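Local coordinates for protein precorrin-8x Methyl Mutase (Thermus thermophilus, PDB 1V9C) that probably catalyses the methyl migration that isomerises precorrin-8X to hydrogenobyrinate, a step in cobalamin biosynthesis, at residues A62-I76 with G124-A136. Sequence-based numbering, arbitrary orientation.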
# COMPACT_ATOMS: atom_id res chain seq x y z
N ALA B 62 -8.27 -22.36 3.39
CA ALA B 62 -8.24 -21.61 4.63
C ALA B 62 -9.28 -20.50 4.58
O ALA B 62 -10.01 -20.26 5.55
CB ALA B 62 -6.86 -21.02 4.85
N ILE B 63 -9.35 -19.81 3.45
CA ILE B 63 -10.32 -18.74 3.30
C ILE B 63 -11.72 -19.27 3.62
O ILE B 63 -12.45 -18.69 4.42
CB ILE B 63 -10.31 -18.18 1.87
CG1 ILE B 63 -9.01 -17.42 1.62
CG2 ILE B 63 -11.49 -17.28 1.65
CD1 ILE B 63 -8.78 -17.12 0.17
N GLN B 64 -12.07 -20.38 2.98
CA GLN B 64 -13.37 -21.02 3.16
C GLN B 64 -13.61 -21.58 4.56
O GLN B 64 -14.76 -21.69 5.00
CB GLN B 64 -13.53 -22.14 2.13
CG GLN B 64 -13.75 -21.62 0.74
CD GLN B 64 -13.62 -22.69 -0.31
OE1 GLN B 64 -13.90 -22.46 -1.49
NE2 GLN B 64 -13.19 -23.88 0.11
N ALA B 65 -12.53 -21.94 5.25
CA ALA B 65 -12.62 -22.48 6.59
C ALA B 65 -12.93 -21.37 7.57
O ALA B 65 -13.34 -21.62 8.71
CB ALA B 65 -11.30 -23.14 6.98
N GLY B 66 -12.74 -20.14 7.13
CA GLY B 66 -13.01 -19.02 8.01
C GLY B 66 -11.73 -18.67 8.74
O GLY B 66 -11.76 -18.00 9.78
N ALA B 67 -10.61 -19.12 8.17
CA ALA B 67 -9.29 -18.86 8.73
C ALA B 67 -9.06 -17.37 8.98
O ALA B 67 -9.61 -16.52 8.27
CB ALA B 67 -8.23 -19.39 7.79
N ARG B 68 -8.26 -17.07 10.00
CA ARG B 68 -7.94 -15.69 10.34
C ARG B 68 -6.83 -15.21 9.40
O ARG B 68 -6.13 -16.01 8.79
CB ARG B 68 -7.42 -15.59 11.77
CG ARG B 68 -8.41 -15.87 12.87
CD ARG B 68 -7.86 -15.30 14.17
NE ARG B 68 -8.66 -15.64 15.34
CZ ARG B 68 -8.76 -16.86 15.85
NH1 ARG B 68 -8.10 -17.88 15.30
NH2 ARG B 68 -9.51 -17.07 16.92
N ILE B 69 -6.67 -13.90 9.31
CA ILE B 69 -5.63 -13.31 8.47
C ILE B 69 -4.81 -12.45 9.42
O ILE B 69 -5.30 -11.49 10.00
CB ILE B 69 -6.27 -12.47 7.33
CG1 ILE B 69 -7.05 -13.40 6.39
CG2 ILE B 69 -5.21 -11.68 6.56
CD1 ILE B 69 -8.05 -12.69 5.50
N LEU B 70 -3.55 -12.83 9.60
CA LEU B 70 -2.66 -12.10 10.49
C LEU B 70 -1.73 -11.29 9.60
O LEU B 70 -1.11 -11.83 8.70
CB LEU B 70 -1.85 -13.09 11.34
CG LEU B 70 -2.64 -14.27 11.90
CD1 LEU B 70 -1.73 -15.20 12.67
CD2 LEU B 70 -3.75 -13.76 12.77
N VAL B 71 -1.64 -10.00 9.87
CA VAL B 71 -0.81 -9.15 9.04
C VAL B 71 0.18 -8.33 9.84
O VAL B 71 0.00 -8.14 11.05
CB VAL B 71 -1.72 -8.25 8.15
CG1 VAL B 71 -2.60 -9.12 7.29
CG2 VAL B 71 -2.61 -7.35 9.01
N ASP B 72 1.21 -7.85 9.16
CA ASP B 72 2.28 -7.07 9.78
C ASP B 72 2.20 -5.55 9.58
O ASP B 72 3.19 -4.85 9.79
CB ASP B 72 3.63 -7.56 9.27
CG ASP B 72 3.93 -7.05 7.87
OD1 ASP B 72 2.99 -6.65 7.17
OD2 ASP B 72 5.12 -7.06 7.48
N ALA B 73 1.04 -5.05 9.16
CA ALA B 73 0.88 -3.62 8.96
C ALA B 73 -0.58 -3.23 8.85
O ALA B 73 -1.38 -3.95 8.24
CB ALA B 73 1.64 -3.15 7.70
N ARG B 74 -0.91 -2.09 9.43
CA ARG B 74 -2.28 -1.58 9.41
C ARG B 74 -2.76 -1.31 7.98
O ARG B 74 -3.93 -1.55 7.67
CB ARG B 74 -2.36 -0.31 10.25
CG ARG B 74 -1.27 0.68 9.93
CD ARG B 74 -1.00 1.59 11.11
NE ARG B 74 0.07 2.53 10.83
CZ ARG B 74 0.79 3.14 11.76
NH1 ARG B 74 0.56 2.91 13.04
NH2 ARG B 74 1.76 3.98 11.41
N MET B 75 -1.87 -0.84 7.11
CA MET B 75 -2.25 -0.57 5.72
C MET B 75 -2.88 -1.82 5.12
O MET B 75 -3.85 -1.74 4.37
CB MET B 75 -1.03 -0.16 4.87
CG MET B 75 -0.61 1.28 5.07
SD MET B 75 0.53 1.88 3.80
CE MET B 75 -0.58 2.30 2.48
N ILE B 76 -2.31 -2.98 5.43
CA ILE B 76 -2.86 -4.24 4.94
C ILE B 76 -4.24 -4.48 5.56
O ILE B 76 -5.20 -4.81 4.86
CB ILE B 76 -1.93 -5.42 5.30
CG1 ILE B 76 -0.63 -5.29 4.49
CG2 ILE B 76 -2.63 -6.75 5.06
CD1 ILE B 76 0.37 -6.38 4.75
N GLY B 124 -2.42 -19.03 20.20
CA GLY B 124 -2.94 -20.01 19.27
C GLY B 124 -3.63 -19.32 18.11
O GLY B 124 -4.84 -19.44 17.95
N LEU B 125 -2.86 -18.60 17.31
CA LEU B 125 -3.40 -17.88 16.15
C LEU B 125 -2.69 -18.27 14.87
O LEU B 125 -3.23 -18.07 13.79
CB LEU B 125 -3.28 -16.37 16.34
CG LEU B 125 -4.03 -15.73 17.51
CD1 LEU B 125 -3.83 -14.22 17.48
CD2 LEU B 125 -5.50 -16.07 17.42
N LEU B 126 -1.49 -18.82 15.00
CA LEU B 126 -0.71 -19.20 13.83
C LEU B 126 -1.19 -20.43 13.10
O LEU B 126 -1.05 -20.54 11.88
CB LEU B 126 0.75 -19.40 14.20
CG LEU B 126 1.53 -18.16 14.60
CD1 LEU B 126 2.96 -18.56 14.90
CD2 LEU B 126 1.49 -17.14 13.48
N ASP B 127 -1.75 -21.38 13.85
CA ASP B 127 -2.21 -22.60 13.23
C ASP B 127 -3.53 -22.41 12.50
O ASP B 127 -4.53 -22.00 13.09
CB ASP B 127 -2.30 -23.71 14.27
CG ASP B 127 -0.93 -24.09 14.84
OD1 ASP B 127 -0.04 -24.48 14.06
OD2 ASP B 127 -0.75 -23.98 16.07
N GLY B 128 -3.50 -22.70 11.20
CA GLY B 128 -4.67 -22.56 10.35
C GLY B 128 -4.79 -21.16 9.76
O GLY B 128 -5.68 -20.89 8.96
N ALA B 129 -3.88 -20.28 10.14
CA ALA B 129 -3.93 -18.90 9.67
C ALA B 129 -3.18 -18.57 8.39
O ALA B 129 -2.24 -19.27 7.99
CB ALA B 129 -3.47 -17.97 10.77
N ILE B 130 -3.64 -17.51 7.74
CA ILE B 130 -3.01 -17.02 6.53
C ILE B 130 -2.25 -15.81 7.05
O ILE B 130 -2.85 -14.91 7.64
CB ILE B 130 -4.06 -16.58 5.48
CG1 ILE B 130 -4.72 -17.82 4.88
CG2 ILE B 130 -3.37 -15.77 4.37
CD1 ILE B 130 -5.98 -17.52 4.08
N VAL B 131 -0.94 -15.80 6.85
CA VAL B 131 -0.11 -14.71 7.34
C VAL B 131 0.36 -13.81 6.20
O VAL B 131 0.91 -14.28 5.22
CB VAL B 131 1.13 -15.24 8.08
CG1 VAL B 131 1.91 -14.08 8.67
CG2 VAL B 131 0.68 -16.21 9.19
N GLY B 132 0.12 -12.51 6.36
CA GLY B 132 0.50 -11.56 5.34
C GLY B 132 1.58 -10.61 5.81
O GLY B 132 1.37 -9.81 6.72
N VAL B 133 2.75 -10.71 5.18
CA VAL B 133 3.86 -9.84 5.53
C VAL B 133 4.27 -9.00 4.32
O VAL B 133 4.65 -9.53 3.28
CB VAL B 133 5.08 -10.67 6.02
CG1 VAL B 133 6.20 -9.75 6.50
CG2 VAL B 133 4.65 -11.60 7.15
N GLY B 134 4.17 -7.68 4.46
CA GLY B 134 4.55 -6.81 3.37
C GLY B 134 5.43 -5.68 3.89
O GLY B 134 5.77 -4.77 3.13
N ASN B 135 5.82 -5.75 5.16
CA ASN B 135 6.61 -4.68 5.75
C ASN B 135 7.72 -5.01 6.74
O ASN B 135 8.71 -4.30 6.80
CB ASN B 135 5.65 -3.69 6.41
CG ASN B 135 4.44 -3.42 5.56
OD1 ASN B 135 4.48 -2.60 4.64
ND2 ASN B 135 3.35 -4.14 5.82
N ALA B 136 7.57 -6.07 7.53
CA ALA B 136 8.58 -6.39 8.54
C ALA B 136 9.33 -7.69 8.31
O ALA B 136 8.84 -8.76 8.67
CB ALA B 136 7.93 -6.41 9.92
O HOH W 1 -8.08 -19.94 17.97
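Leu70 fills the hollow at the start of the neighbouring strand: its CD1 drops among Leu125, Leu126 and Ala129, 3.8 Å from Ala129 CB, whose small methyl lets the leucine branch settle in. Leu125, whose CB and carbonyl O line that hollow, lays CD2 over the centre of one face of the Arg68 guanidinium, 3.6 Å above its plane, a fitting lid for a flat cation at the edge of the core. On the opposite face of the sheet Ile130 is the bump; its CG1 stands anti to the carbonyl carbon (chi1 -73°) and carries CD1 to 3.7 Å from Ala62 CB, beside Ile63 on helix 55-65. Gly132 suits its place beside Val71, since a CB there would be pressed against Val71 CG1. Backbone bonds knit strands 69-71 and 130-133 in parallel, from Ile130 N to Arg68 O through Gly132 N to Leu70 O at 2.7 Å. Past the strands, Asp72 reaches across to the loop 134-136 that leads into helix 137-147. Its OD1 accepts Gly134 N from 35° outside the carboxylate plane, while OD2 takes Asn135 N (2.8 Å) on its syn lone pair and Ala136 N (2.6 Å) nearly along the C-O axis. Were Asp72 replaced by an alanine, the three amides would probably lose their shared acceptor and the loop could shift. Phe139 of that helix packs against both Asp72 and Val133. Neighbouring parallel strands, each leading into a helix at the same end, are characteristic of the doubly wound alpha/beta sheet of this CobH/CbiC family enzyme.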